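Local coordinates for BtGH115A (Bacteroides thetaiotaomicron, PDB 5BY3), which acts as a family GH115 4-O-methyl-alpha-glucuronidase with specificity for decorated arabinogalactans, at residues A[693-699]-A[765-770]; A[719-723]-A[741-747]; A[706-712]-A[757-763]; A[655-659]-A[669-673]. One frame throughout, in Å; residues are numbered along the deposited sequence.

Contact 1: residues A[693-699]-A[765-770]; sequences DIRLLPN and GVILDQ. With SO4 (sulfate ion), chain B.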
loop_
_atom_site.group_PDB
_atom_site.type_symbol
_atom_site.label_atom_id
_atom_site.label_comp_id
_atom_site.label_asym_id
_atom_site.label_seq_id
_atom_site.Cartn_x
_atom_site.Cartn_y
_atom_site.Cartn_z
ATOM N N ASP A 693 28.555 -13.551 6.981
ATOM C CA ASP A 693 27.591 -13.099 5.963
ATOM C C ASP A 693 26.322 -12.708 6.709
ATOM O O ASP A 693 25.616 -13.552 7.230
ATOM C CB ASP A 693 27.343 -14.269 5.001
ATOM C CG ASP A 693 26.535 -13.888 3.756
ATOM O OD1 ASP A 693 25.981 -12.768 3.702
ATOM O OD2 ASP A 693 26.422 -14.754 2.839
ATOM N N ILE A 694 26.070 -11.418 6.793
ATOM C CA ILE A 694 24.999 -10.864 7.621
ATOM C C ILE A 694 23.948 -10.241 6.706
ATOM O O ILE A 694 24.276 -9.438 5.824
ATOM C CB ILE A 694 25.525 -9.803 8.618
ATOM C CG1 ILE A 694 26.607 -10.404 9.506
ATOM C CG2 ILE A 694 24.401 -9.257 9.488
ATOM C CD1 ILE A 694 27.389 -9.374 10.290
ATOM N N ARG A 695 22.698 -10.638 6.908
ATOM C CA ARG A 695 21.611 -10.228 6.057
ATOM C C ARG A 695 20.636 -9.443 6.937
ATOM O O ARG A 695 20.240 -9.895 8.028
ATOM C CB ARG A 695 20.896 -11.446 5.491
ATOM C CG ARG A 695 21.496 -12.302 4.363
ATOM C CD ARG A 695 22.621 -11.734 3.528
ATOM N NE ARG A 695 23.304 -12.774 2.726
ATOM C CZ ARG A 695 22.784 -13.442 1.685
ATOM N NH1 ARG A 695 21.526 -13.243 1.278
ATOM N NH2 ARG A 695 23.528 -14.342 1.040
ATOM N N LEU A 696 20.265 -8.254 6.472
ATOM C CA LEU A 696 19.427 -7.352 7.238
ATOM C C LEU A 696 18.320 -6.818 6.354
ATOM O O LEU A 696 18.399 -6.876 5.129
ATOM C CB LEU A 696 20.227 -6.182 7.822
ATOM C CG LEU A 696 21.512 -6.475 8.593
ATOM C CD1 LEU A 696 22.718 -6.094 7.730
ATOM C CD2 LEU A 696 21.469 -5.688 9.893
ATOM N N LEU A 697 17.277 -6.298 6.987
ATOM C CA LEU A 697 16.213 -5.632 6.254
ATOM C C LEU A 697 16.855 -4.389 5.655
ATOM O O LEU A 697 17.509 -3.637 6.406
ATOM C CB LEU A 697 15.054 -5.255 7.189
ATOM C CG LEU A 697 13.752 -4.801 6.518
ATOM C CD1 LEU A 697 13.117 -5.952 5.758
ATOM C CD2 LEU A 697 12.784 -4.172 7.535
ATOM N N PRO A 698 16.722 -4.188 4.315
ATOM C CA PRO A 698 17.311 -2.995 3.707
ATOM C C PRO A 698 16.474 -1.719 3.988
ATOM O O PRO A 698 16.257 -0.895 3.089
ATOM C CB PRO A 698 17.306 -3.331 2.227
ATOM C CG PRO A 698 16.049 -4.159 2.051
ATOM C CD PRO A 698 15.840 -4.898 3.361
ATOM N N ASN A 699 16.052 -1.513 5.238
ATOM C CA ASN A 699 15.311 -0.295 5.530
ATOM C C ASN A 699 16.281 0.929 5.645
ATOM O O ASN A 699 17.527 0.777 5.502
ATOM C CB ASN A 699 14.409 -0.478 6.744
ATOM C CG ASN A 699 15.190 -0.613 8.020
ATOM O OD1 ASN A 699 15.529 0.380 8.632
ATOM N ND2 ASN A 699 15.502 -1.833 8.413
ATOM N N GLY A 765 16.675 1.614 13.954
ATOM C CA GLY A 765 15.854 0.565 13.305
ATOM C C GLY A 765 16.622 -0.516 12.560
ATOM O O GLY A 765 16.512 -0.626 11.324
ATOM N N VAL A 766 17.398 -1.299 13.323
ATOM C CA VAL A 766 18.317 -2.328 12.800
ATOM C C VAL A 766 17.601 -3.653 12.869
ATOM O O VAL A 766 17.222 -4.105 13.972
ATOM C CB VAL A 766 19.578 -2.449 13.672
ATOM C CG1 VAL A 766 20.428 -3.655 13.294
ATOM C CG2 VAL A 766 20.385 -1.160 13.615
ATOM N N ILE A 767 17.393 -4.286 11.718
ATOM C CA ILE A 767 16.602 -5.500 11.758
ATOM C C ILE A 767 17.376 -6.604 11.096
ATOM O O ILE A 767 17.623 -6.545 9.883
ATOM C CB ILE A 767 15.210 -5.310 11.124
ATOM C CG1 ILE A 767 14.390 -4.342 11.951
ATOM C CG2 ILE A 767 14.455 -6.627 11.057
ATOM C CD1 ILE A 767 13.632 -3.351 11.096
ATOM N N LEU A 768 17.757 -7.588 11.914
ATOM C CA LEU A 768 18.505 -8.753 11.464
ATOM C C LEU A 768 17.583 -9.786 10.842
ATOM O O LEU A 768 16.503 -10.054 11.364
ATOM C CB LEU A 768 19.321 -9.362 12.622
ATOM C CG LEU A 768 20.212 -10.571 12.260
ATOM C CD1 LEU A 768 21.410 -10.224 11.382
ATOM C CD2 LEU A 768 20.666 -11.326 13.505
ATOM N N ASP A 769 18.031 -10.362 9.731
ATOM C CA ASP A 769 17.298 -11.402 9.000
ATOM C C ASP A 769 18.051 -12.717 9.079
ATOM O O ASP A 769 17.538 -13.662 9.627
ATOM C CB ASP A 769 17.075 -11.003 7.527
ATOM C CG ASP A 769 15.868 -11.691 6.907
ATOM O OD1 ASP A 769 15.067 -12.193 7.690
ATOM O OD2 ASP A 769 15.686 -11.708 5.658
ATOM N N GLN A 770 19.256 -12.784 8.524
ATOM C CA GLN A 770 20.039 -14.028 8.527
ATOM C C GLN A 770 21.493 -13.783 8.870
ATOM O O GLN A 770 21.978 -12.664 8.758
ATOM C CB GLN A 770 19.962 -14.729 7.188
ATOM C CG GLN A 770 18.539 -15.136 6.818
ATOM C CD GLN A 770 18.405 -15.644 5.393
ATOM O OE1 GLN A 770 18.673 -14.921 4.432
ATOM N NE2 GLN A 770 18.000 -16.890 5.250
HETATM S S SO4 B . 21.765 -15.524 -2.423
HETATM O O1 SO4 B . 22.474 -14.849 -1.305
HETATM O O2 SO4 B . 22.704 -15.817 -3.540
HETATM O O3 SO4 B . 21.152 -16.783 -1.935
HETATM O O4 SO4 B . 20.725 -14.609 -2.941
HETATM O O HOH W 1 17.635 -3.174 8.988
#
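Start at the greasy side of the strand pair, where Ile694 CG2 lies 3.7 Å from Leu768 CD1 and Leu696 CD2 lies 4.1 Å from Val766 CG1. Ile694 and Leu696 both go on to touch Phe709 of strand 708-713, in the opposing sheet. On the other side, Leu697 CD2 meets Ile767 CD1 at 3.8 Å, where Gln416 of helix 411-423 packs on both. The two strands run antiparallel within one sheet of a beta sandwich, consistent with the galactose-binding-like fold assigned to this domain, and a classic beta bulge interrupts their pairing. Asp769 and Gln770 both face Arg695: Arg695 O accepts from Asp769 N (2.8 Å) and from Gln770 N (3.1 Å), while Arg695 N donates to Gln770 O (2.8 Å). Leu697 N then bonds to Ile767 O at 2.9 Å. Beyond that, water 1 spans the gap, donating to Leu697 O (2.6 Å) and accepting from Ile767 N (3.0 Å). At the polar edge, Gln740 bonds to the side chains of Arg695, Asp769 and Gln770. The Arg695 guanidinium forms a salt bridge with Asp693, NE to OD1 2.8 Å, and its NH2 reaches O1 of a sulfate, probably from the crystallisation liquor, at 2.6 Å.

Contact 2: residues A[719-723]-A[741-747]; sequences EVIAY and AIRKIVL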
loop_
_atom_site.group_PDB
_atom_site.type_symbol
_atom_site.label_atom_id
_atom_site.label_comp_id
_atom_site.label_asym_id
_atom_site.label_seq_id
_atom_site.Cartn_x
_atom_site.Cartn_y
_atom_site.Cartn_z
ATOM N N GLU A 719 34.306 -4.621 15.199
ATOM C CA GLU A 719 34.415 -3.993 13.880
ATOM C C GLU A 719 33.082 -3.293 13.536
ATOM O O GLU A 719 32.018 -3.899 13.657
ATOM C CB GLU A 719 34.811 -5.027 12.820
ATOM C CG GLU A 719 35.675 -4.478 11.680
ATOM C CD GLU A 719 36.839 -5.407 11.318
ATOM O OE1 GLU A 719 37.648 -5.774 12.217
ATOM O OE2 GLU A 719 36.959 -5.773 10.125
ATOM N N VAL A 720 33.158 -2.025 13.126
ATOM C CA VAL A 720 32.002 -1.145 12.901
ATOM C C VAL A 720 31.552 -1.144 11.428
ATOM O O VAL A 720 32.331 -0.784 10.543
ATOM C CB VAL A 720 32.329 0.302 13.331
ATOM C CG1 VAL A 720 31.209 1.255 12.952
ATOM C CG2 VAL A 720 32.547 0.369 14.828
ATOM N N ILE A 721 30.299 -1.548 11.176
ATOM C CA ILE A 721 29.797 -1.794 9.817
ATOM C C ILE A 721 28.455 -1.095 9.554
ATOM O O ILE A 721 27.484 -1.375 10.239
ATOM C CB ILE A 721 29.658 -3.294 9.517
ATOM C CG1 ILE A 721 31.024 -4.003 9.632
ATOM C CG2 ILE A 721 29.084 -3.477 8.121
ATOM C CD1 ILE A 721 30.980 -5.495 9.341
ATOM N N ALA A 722 28.445 -0.203 8.555
ATOM C CA ALA A 722 27.307 0.599 8.129
ATOM C C ALA A 722 26.617 -0.039 6.904
ATOM O O ALA A 722 27.285 -0.644 6.060
ATOM C CB ALA A 722 27.800 1.984 7.764
ATOM N N TYR A 723 25.298 0.129 6.784
ATOM C CA TYR A 723 24.564 -0.486 5.661
ATOM C C TYR A 723 23.402 0.346 5.171
ATOM O O TYR A 723 22.625 -0.126 4.336
ATOM C CB TYR A 723 24.101 -1.939 5.963
ATOM C CG TYR A 723 23.051 -2.035 7.040
ATOM C CD1 TYR A 723 23.405 -2.044 8.396
ATOM C CD2 TYR A 723 21.687 -2.092 6.711
ATOM C CE1 TYR A 723 22.432 -2.101 9.389
ATOM C CE2 TYR A 723 20.705 -2.140 7.698
ATOM C CZ TYR A 723 21.089 -2.156 9.033
ATOM O OH TYR A 723 20.125 -2.222 9.994
ATOM N N ALA A 741 19.691 -6.025 2.654
ATOM C CA ALA A 741 21.065 -5.496 2.714
ATOM C C ALA A 741 21.953 -6.659 3.097
ATOM O O ALA A 741 21.514 -7.568 3.814
ATOM C CB ALA A 741 21.204 -4.377 3.727
ATOM N N ILE A 742 23.186 -6.638 2.591
ATOM C CA ILE A 742 24.103 -7.745 2.683
ATOM C C ILE A 742 25.468 -7.196 3.082
ATOM O O ILE A 742 26.014 -6.340 2.370
ATOM C CB ILE A 742 24.272 -8.495 1.345
ATOM C CG1 ILE A 742 22.960 -9.162 0.889
ATOM C CG2 ILE A 742 25.442 -9.507 1.433
ATOM C CD1 ILE A 742 23.100 -10.040 -0.374
ATOM N N ARG A 743 26.018 -7.697 4.202
ATOM C CA ARG A 743 27.376 -7.351 4.648
ATOM C C ARG A 743 28.185 -8.605 4.933
ATOM O O ARG A 743 27.858 -9.394 5.834
ATOM C CB ARG A 743 27.365 -6.403 5.861
ATOM C CG ARG A 743 26.910 -4.999 5.550
ATOM C CD ARG A 743 27.997 -4.207 4.802
ATOM N NE ARG A 743 27.515 -2.863 4.406
ATOM C CZ ARG A 743 26.957 -2.550 3.227
ATOM N NH1 ARG A 743 26.786 -3.458 2.279
ATOM N NH2 ARG A 743 26.534 -1.312 3.009
ATOM N N LYS A 744 29.229 -8.782 4.135
ATOM C CA LYS A 744 30.220 -9.816 4.347
ATOM C C LYS A 744 31.429 -9.259 5.083
ATOM O O LYS A 744 31.877 -8.125 4.835
ATOM C CB LYS A 744 30.647 -10.416 3.018
ATOM C CG LYS A 744 29.501 -11.120 2.311
ATOM C CD LYS A 744 29.975 -11.931 1.112
ATOM C CE LYS A 744 28.935 -12.967 0.697
ATOM N NZ LYS A 744 27.681 -12.332 0.231
ATOM N N ILE A 745 31.938 -10.053 6.014
ATOM C CA ILE A 745 33.186 -9.728 6.696
ATOM C C ILE A 745 34.049 -10.974 6.872
ATOM O O ILE A 745 33.552 -12.076 7.137
ATOM C CB ILE A 745 32.952 -8.947 8.019
ATOM C CG1 ILE A 745 34.246 -8.303 8.497
ATOM C CG2 ILE A 745 32.357 -9.830 9.105
ATOM C CD1 ILE A 745 34.021 -7.086 9.370
ATOM N N VAL A 746 35.346 -10.786 6.687
ATOM C CA VAL A 746 36.331 -11.826 6.953
ATOM C C VAL A 746 37.048 -11.492 8.274
ATOM O O VAL A 746 37.517 -10.345 8.492
ATOM C CB VAL A 746 37.270 -12.038 5.737
ATOM C CG1 VAL A 746 38.587 -12.705 6.127
ATOM C CG2 VAL A 746 36.551 -12.851 4.657
ATOM N N LEU A 747 37.070 -12.486 9.165
ATOM C CA LEU A 747 37.730 -12.357 10.469
ATOM C C LEU A 747 38.701 -13.506 10.722
ATOM O O LEU A 747 38.467 -14.632 10.258
ATOM C CB LEU A 747 36.717 -12.263 11.615
ATOM C CG LEU A 747 35.589 -11.218 11.637
ATOM C CD1 LEU A 747 34.529 -11.641 12.669
ATOM C CD2 LEU A 747 36.082 -9.797 11.870
#
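Here two sheets of the C-terminal beta sandwich meet face to face: strands 719-722 and 741-747 approach to 9.0 Å between axes and run at 155° to each other, so side chains, not backbone pairing, make the contact. Ala741, Arg743, Ile745 and Leu747 alternate along their strand with CA-to-CB bonds directed at the other segment. Apolar packing centres on Ile721, whose CD1 sits 3.4 Å from Ile745 CD1 and whose CG2 lies 3.6 Å from Arg743 CD. Tyr723 CD2 rests 3.8 Å from Ala741 CB. At the exposed end, Glu719 OE2 is in van der Waals contact with Ile745 CD1 at 3.3 Å. The hydrogen bonding comes from Arg743. Its NE donates to Ala722 O at 2.8 Å, with a weak second bond from NH2 to the same Ala722 O at 3.2 Å; NH2 also has a salt bridge to Glu731 of helix 730-738. NH1 turns back to its own strand, 3.0 Å from Ile742 O. Tyr723 CB covers one face of this guanidinium, 3.9 Å from Arg743 NE.

Contact 3: residues A[706-712]-A[757-763]; sequences KLRFTVS and LVIKALD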
loop_
_atom_site.group_PDB
_atom_site.type_symbol
_atom_site.label_atom_id
_atom_site.label_comp_id
_atom_site.label_asym_id
_atom_site.label_seq_id
_atom_site.Cartn_x
_atom_site.Cartn_y
_atom_site.Cartn_z
ATOM N N LYS A 706 22.390 7.180 9.680
ATOM C CA LYS A 706 23.398 6.149 9.862
ATOM C C LYS A 706 23.169 4.652 9.689
ATOM O O LYS A 706 23.862 4.086 8.872
ATOM C CB LYS A 706 24.378 6.507 10.978
ATOM C CG LYS A 706 25.495 7.424 10.482
ATOM C CD LYS A 706 26.660 6.629 9.877
ATOM C CE LYS A 706 26.661 6.580 8.352
ATOM N NZ LYS A 706 27.862 5.876 7.809
ATOM N N LEU A 707 22.265 3.993 10.408
ATOM C CA LEU A 707 22.222 2.463 10.397
ATOM C C LEU A 707 23.528 1.643 10.403
ATOM O O LEU A 707 24.025 1.215 9.335
ATOM C CB LEU A 707 21.355 1.885 9.269
ATOM C CG LEU A 707 19.831 2.030 9.311
ATOM C CD1 LEU A 707 19.249 1.417 8.029
ATOM C CD2 LEU A 707 19.233 1.435 10.578
ATOM N N ARG A 708 24.052 1.361 11.593
ATOM C CA ARG A 708 25.214 0.469 11.689
ATOM C C ARG A 708 25.235 -0.544 12.849
ATOM O O ARG A 708 24.444 -0.468 13.782
ATOM C CB ARG A 708 26.519 1.281 11.604
ATOM C CG ARG A 708 26.747 2.268 12.716
ATOM C CD ARG A 708 27.233 3.591 12.172
ATOM N NE ARG A 708 26.516 4.605 12.919
ATOM C CZ ARG A 708 27.012 5.352 13.897
ATOM N NH1 ARG A 708 28.294 5.260 14.248
ATOM N NH2 ARG A 708 26.207 6.228 14.497
ATOM N N PHE A 709 26.125 -1.519 12.741
ATOM C CA PHE A 709 26.291 -2.555 13.751
ATOM C C PHE A 709 27.768 -2.830 14.005
ATOM O O PHE A 709 28.616 -2.297 13.311
ATOM C CB PHE A 709 25.517 -3.853 13.393
ATOM C CG PHE A 709 25.922 -4.498 12.086
ATOM C CD1 PHE A 709 25.286 -4.146 10.887
ATOM C CD2 PHE A 709 26.908 -5.494 12.055
ATOM C CE1 PHE A 709 25.647 -4.755 9.680
ATOM C CE2 PHE A 709 27.269 -6.117 10.852
ATOM C CZ PHE A 709 26.636 -5.748 9.660
ATOM N N THR A 710 28.074 -3.617 15.033
ATOM C CA THR A 710 29.445 -4.035 15.270
ATOM C C THR A 710 29.438 -5.536 15.300
ATOM O O THR A 710 28.502 -6.140 15.837
ATOM C CB THR A 710 30.051 -3.485 16.579
ATOM O OG1 THR A 710 29.559 -4.226 17.707
ATOM C CG2 THR A 710 29.785 -1.986 16.755
ATOM N N VAL A 711 30.469 -6.123 14.698
ATOM C CA VAL A 711 30.746 -7.564 14.776
ATOM C C VAL A 711 31.985 -7.822 15.635
ATOM O O VAL A 711 33.011 -7.142 15.489
ATOM C CB VAL A 711 30.991 -8.161 13.387
ATOM C CG1 VAL A 711 29.947 -9.196 13.048
ATOM C CG2 VAL A 711 31.030 -7.057 12.345
ATOM N N SER A 712 31.892 -8.790 16.541
ATOM C CA SER A 712 33.058 -9.160 17.359
ATOM C C SER A 712 33.135 -10.655 17.580
ATOM O O SER A 712 32.241 -11.249 18.206
ATOM C CB SER A 712 33.099 -8.391 18.692
ATOM O OG SER A 712 34.265 -8.713 19.435
ATOM N N LEU A 757 30.186 -15.009 18.395
ATOM C CA LEU A 757 30.092 -13.854 17.507
ATOM C C LEU A 757 29.046 -12.905 18.053
ATOM O O LEU A 757 27.875 -13.270 18.147
ATOM C CB LEU A 757 29.685 -14.289 16.088
ATOM C CG LEU A 757 29.712 -13.173 15.017
ATOM C CD1 LEU A 757 31.115 -12.963 14.457
ATOM C CD2 LEU A 757 28.738 -13.481 13.897
ATOM N N VAL A 758 29.463 -11.692 18.403
ATOM C CA VAL A 758 28.539 -10.704 18.946
ATOM C C VAL A 758 28.219 -9.601 17.914
ATOM O O VAL A 758 29.113 -8.863 17.463
ATOM C CB VAL A 758 29.043 -10.167 20.310
ATOM C CG1 VAL A 758 28.263 -8.940 20.778
ATOM C CG2 VAL A 758 28.974 -11.274 21.357
ATOM N N ILE A 759 26.936 -9.538 17.534
ATOM C CA ILE A 759 26.341 -8.456 16.696
ATOM C C ILE A 759 25.600 -7.422 17.565
ATOM O O ILE A 759 24.564 -7.730 18.167
ATOM C CB ILE A 759 25.408 -9.035 15.585
ATOM C CG1 ILE A 759 26.211 -9.910 14.612
ATOM C CG2 ILE A 759 24.714 -7.922 14.814
ATOM C CD1 ILE A 759 25.446 -11.070 14.018
ATOM N N LYS A 760 26.137 -6.209 17.636
ATOM C CA LYS A 760 25.543 -5.140 18.437
ATOM C C LYS A 760 24.951 -4.016 17.566
ATOM O O LYS A 760 25.606 -3.555 16.627
ATOM C CB LYS A 760 26.596 -4.573 19.391
ATOM C CG LYS A 760 26.046 -3.598 20.416
ATOM C CD LYS A 760 27.099 -3.151 21.409
ATOM C CE LYS A 760 26.624 -1.908 22.131
ATOM N NZ LYS A 760 27.329 -1.702 23.430
ATOM N N ALA A 761 23.737 -3.563 17.885
ATOM C CA ALA A 761 23.137 -2.442 17.169
ATOM C C ALA A 761 23.611 -1.111 17.725
ATOM O O ALA A 761 23.494 -0.874 18.938
ATOM C CB ALA A 761 21.628 -2.503 17.261
ATOM N N LEU A 762 24.097 -0.237 16.836
ATOM C CA LEU A 762 24.473 1.143 17.178
ATOM C C LEU A 762 23.400 2.195 16.899
ATOM O O LEU A 762 23.409 3.263 17.512
ATOM C CB LEU A 762 25.771 1.543 16.460
ATOM C CG LEU A 762 27.118 1.403 17.190
ATOM C CD1 LEU A 762 27.202 0.187 18.113
ATOM C CD2 LEU A 762 28.236 1.372 16.149
ATOM N N ASP A 763 22.494 1.902 15.965
ATOM C CA ASP A 763 21.427 2.837 15.602
ATOM C C ASP A 763 20.069 2.214 15.803
ATOM O O ASP A 763 19.972 1.000 16.082
ATOM C CB ASP A 763 21.621 3.351 14.174
ATOM C CG ASP A 763 22.936 4.090 14.009
ATOM O OD1 ASP A 763 23.080 5.199 14.587
ATOM O OD2 ASP A 763 23.834 3.560 13.325
HETATM O O HOH W 2 30.217 -6.581 18.460
#
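Arg708 and Asp763 lock one end of this strand pair with a salt bridge, Arg708 NE to Asp763 OD2 at 2.9 Å; as a hydrogen bond that pair is weak, but Arg708 NH2 also donates to Asp763 OD1 at 3.3 Å. The same carboxylate takes the Arg708 backbone, N to OD2 2.8 Å, so one aspartate holds both main chain and side chain at the start of strand 708-712. Next comes Leu762 N to Arg708 O at 3.1 Å. From there the antiparallel register is regular. Thr710 and Lys760 exchange two bonds, Thr710 N to Lys760 O at 2.9 Å and Lys760 N to Thr710 O at 3.0 Å; Ser712 and Val758 do likewise, Ser712 N to Val758 O at 2.9 Å and Val758 N to Ser712 O at 2.8 Å. Water 2 joins Thr710 OG1 (2.6 Å) to Val758 O (2.7 Å). On the face that carries Thr710 and Lys760, Thr710 CG2 packs on Leu762 CD1 at 3.6 Å. The other face is apolar: Val711 CG1 lies 4.1 Å from Ile759 CG1 and 4.2 Å from Leu757 CD1, and Phe709 CD2 is 4.3 Å from Ile759 CG2. Phe709 and Val711 reach across to Ile694 on strand 689-696, the inward face of a sheet in a beta sandwich, as expected of a galactose-binding-like domain.

Contact 4: residues A[655-659]-A[669-673]; sequences GNAIV and AAEIK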
loop_
_atom_site.group_PDB
_atom_site.type_symbol
_atom_site.label_atom_id
_atom_site.label_comp_id
_atom_site.label_asym_id
_atom_site.label_seq_id
_atom_site.Cartn_x
_atom_site.Cartn_y
_atom_site.Cartn_z
ATOM N N GLY A 655 21.171 -12.178 24.421
ATOM C CA GLY A 655 20.597 -11.114 23.625
ATOM C C GLY A 655 19.096 -11.218 23.436
ATOM O O GLY A 655 18.540 -12.318 23.293
ATOM N N ASN A 656 18.465 -10.046 23.408
ATOM C CA ASN A 656 17.033 -9.903 23.146
ATOM C C ASN A 656 16.721 -9.140 21.835
ATOM O O ASN A 656 17.138 -7.975 21.616
ATOM C CB ASN A 656 16.332 -9.270 24.373
ATOM C CG ASN A 656 14.811 -9.341 24.294
ATOM O OD1 ASN A 656 14.223 -10.408 24.028
ATOM N ND2 ASN A 656 14.159 -8.197 24.529
ATOM N N ALA A 657 15.977 -9.820 20.965
ATOM C CA ALA A 657 15.533 -9.238 19.701
ATOM C C ALA A 657 14.110 -9.683 19.372
ATOM O O ALA A 657 13.868 -10.853 19.120
ATOM C CB ALA A 657 16.506 -9.602 18.585
ATOM N N ILE A 658 13.176 -8.741 19.362
ATOM C CA ILE A 658 11.784 -9.054 19.094
ATOM C C ILE A 658 11.552 -9.268 17.599
ATOM O O ILE A 658 11.910 -8.423 16.775
ATOM C CB ILE A 658 10.810 -7.988 19.664
ATOM C CG1 ILE A 658 11.184 -7.600 21.122
ATOM C CG2 ILE A 658 9.348 -8.475 19.543
ATOM C CD1 ILE A 658 11.272 -8.771 22.107
ATOM N N VAL A 659 10.997 -10.437 17.278
ATOM C CA VAL A 659 10.634 -10.821 15.918
ATOM C C VAL A 659 9.653 -9.793 15.375
ATOM O O VAL A 659 8.733 -9.392 16.090
ATOM C CB VAL A 659 9.944 -12.212 15.862
ATOM C CG1 VAL A 659 9.814 -12.681 14.426
ATOM C CG2 VAL A 659 10.702 -13.258 16.671
ATOM N N ALA A 669 12.920 -12.487 10.851
ATOM C CA ALA A 669 13.636 -11.234 11.115
ATOM C C ALA A 669 13.231 -10.616 12.460
ATOM O O ALA A 669 12.070 -10.753 12.863
ATOM C CB ALA A 669 13.452 -10.234 9.971
ATOM N N ALA A 670 14.184 -9.943 13.135
ATOM C CA ALA A 670 13.966 -9.383 14.497
ATOM C C ALA A 670 14.731 -8.091 14.741
ATOM O O ALA A 670 15.851 -7.958 14.265
ATOM C CB ALA A 670 14.347 -10.402 15.560
ATOM N N GLU A 671 14.137 -7.169 15.499
ATOM C CA GLU A 671 14.731 -5.848 15.726
ATOM C C GLU A 671 15.692 -5.890 16.894
ATOM O O GLU A 671 15.312 -6.276 17.989
ATOM C CB GLU A 671 13.664 -4.779 15.975
ATOM C CG GLU A 671 14.258 -3.386 16.202
ATOM C CD GLU A 671 13.251 -2.345 16.695
ATOM O OE1 GLU A 671 12.193 -2.734 17.254
ATOM O OE2 GLU A 671 13.535 -1.124 16.547
ATOM N N ILE A 672 16.941 -5.516 16.658
ATOM C CA ILE A 672 17.893 -5.356 17.761
ATOM C C ILE A 672 17.867 -3.890 18.077
ATOM O O ILE A 672 18.237 -3.068 17.237
ATOM C CB ILE A 672 19.318 -5.798 17.397
ATOM C CG1 ILE A 672 19.298 -7.202 16.804
ATOM C CG2 ILE A 672 20.226 -5.718 18.613
ATOM C CD1 ILE A 672 20.566 -7.573 16.051
ATOM N N LYS A 673 17.400 -3.561 19.276
ATOM C CA LYS A 673 17.279 -2.160 19.683
ATOM C C LYS A 673 18.685 -1.611 19.816
ATOM O O LYS A 673 19.644 -2.385 20.002
ATOM C CB LYS A 673 16.500 -2.000 21.005
ATOM C CG LYS A 673 15.069 -2.536 21.021
ATOM C CD LYS A 673 14.147 -1.722 20.123
ATOM C CE LYS A 673 12.673 -1.988 20.402
ATOM N NZ LYS A 673 11.808 -1.144 19.517
#
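Ala657 lays its methyl group over the opposite strand, with CB 3.8 Å from Ala670 CB and 4.1 Å from Ile672 CG1; Leu678 of the following strand touches both Ala657 and Ile672. Further on, Val659 CG1 comes within 3.4 Å of Ala669 O. The two segments are the arms of a beta hairpin with a long connection, residues 660-668. Glu671 N donates to Ile658 O at 2.9 Å, and beside that bond the backbones make CA-H...O contacts, Ala657 CA to Glu671 O and Val659 CA to Ala669 O, each 3.4 Å. Val659 and Ala670 form a non-hydrogen-bonded pair with their CA atoms just 3.9 Å apart. Within segment 669-673, Glu671 OE1 forms a salt bridge with Lys673 NZ at 2.8 Å. The backbone of strand 670-672 is also bonded to strand 766-772, through Ala670 with Leu768 and Ile672 with Val766. One good hydrogen bond, CA-H...O contacts and small apolar side chains thus join the arms, not a regular run of bonds; the short Ala657 and Ala670 permit the close approach.

Overall arrangement
All four contacts fall in the C-terminal GH115 domain, a beta sandwich. Contact 4 closes first along the chain; the loop closed by contact 1 then encloses contact 3, which in turn encloses contact 2. Contacts 1 and 4 lie in one antiparallel sheet, joined through strands 766-772 and 670-672, their centres about 10 Å apart. Contact 3 belongs to the facing sheet, its centre about 11 Å from that of contact 1, and contact 2 ties strand 719-722 of that sheet to strand 741-748, a neighbour of 689-696. Contacts 2 and 4, about 18 Å apart between centres, do not touch. Contacts 1 and 3 thus build the two layers, contact 2 joins them, and contact 4 extends one beyond strand 766-772.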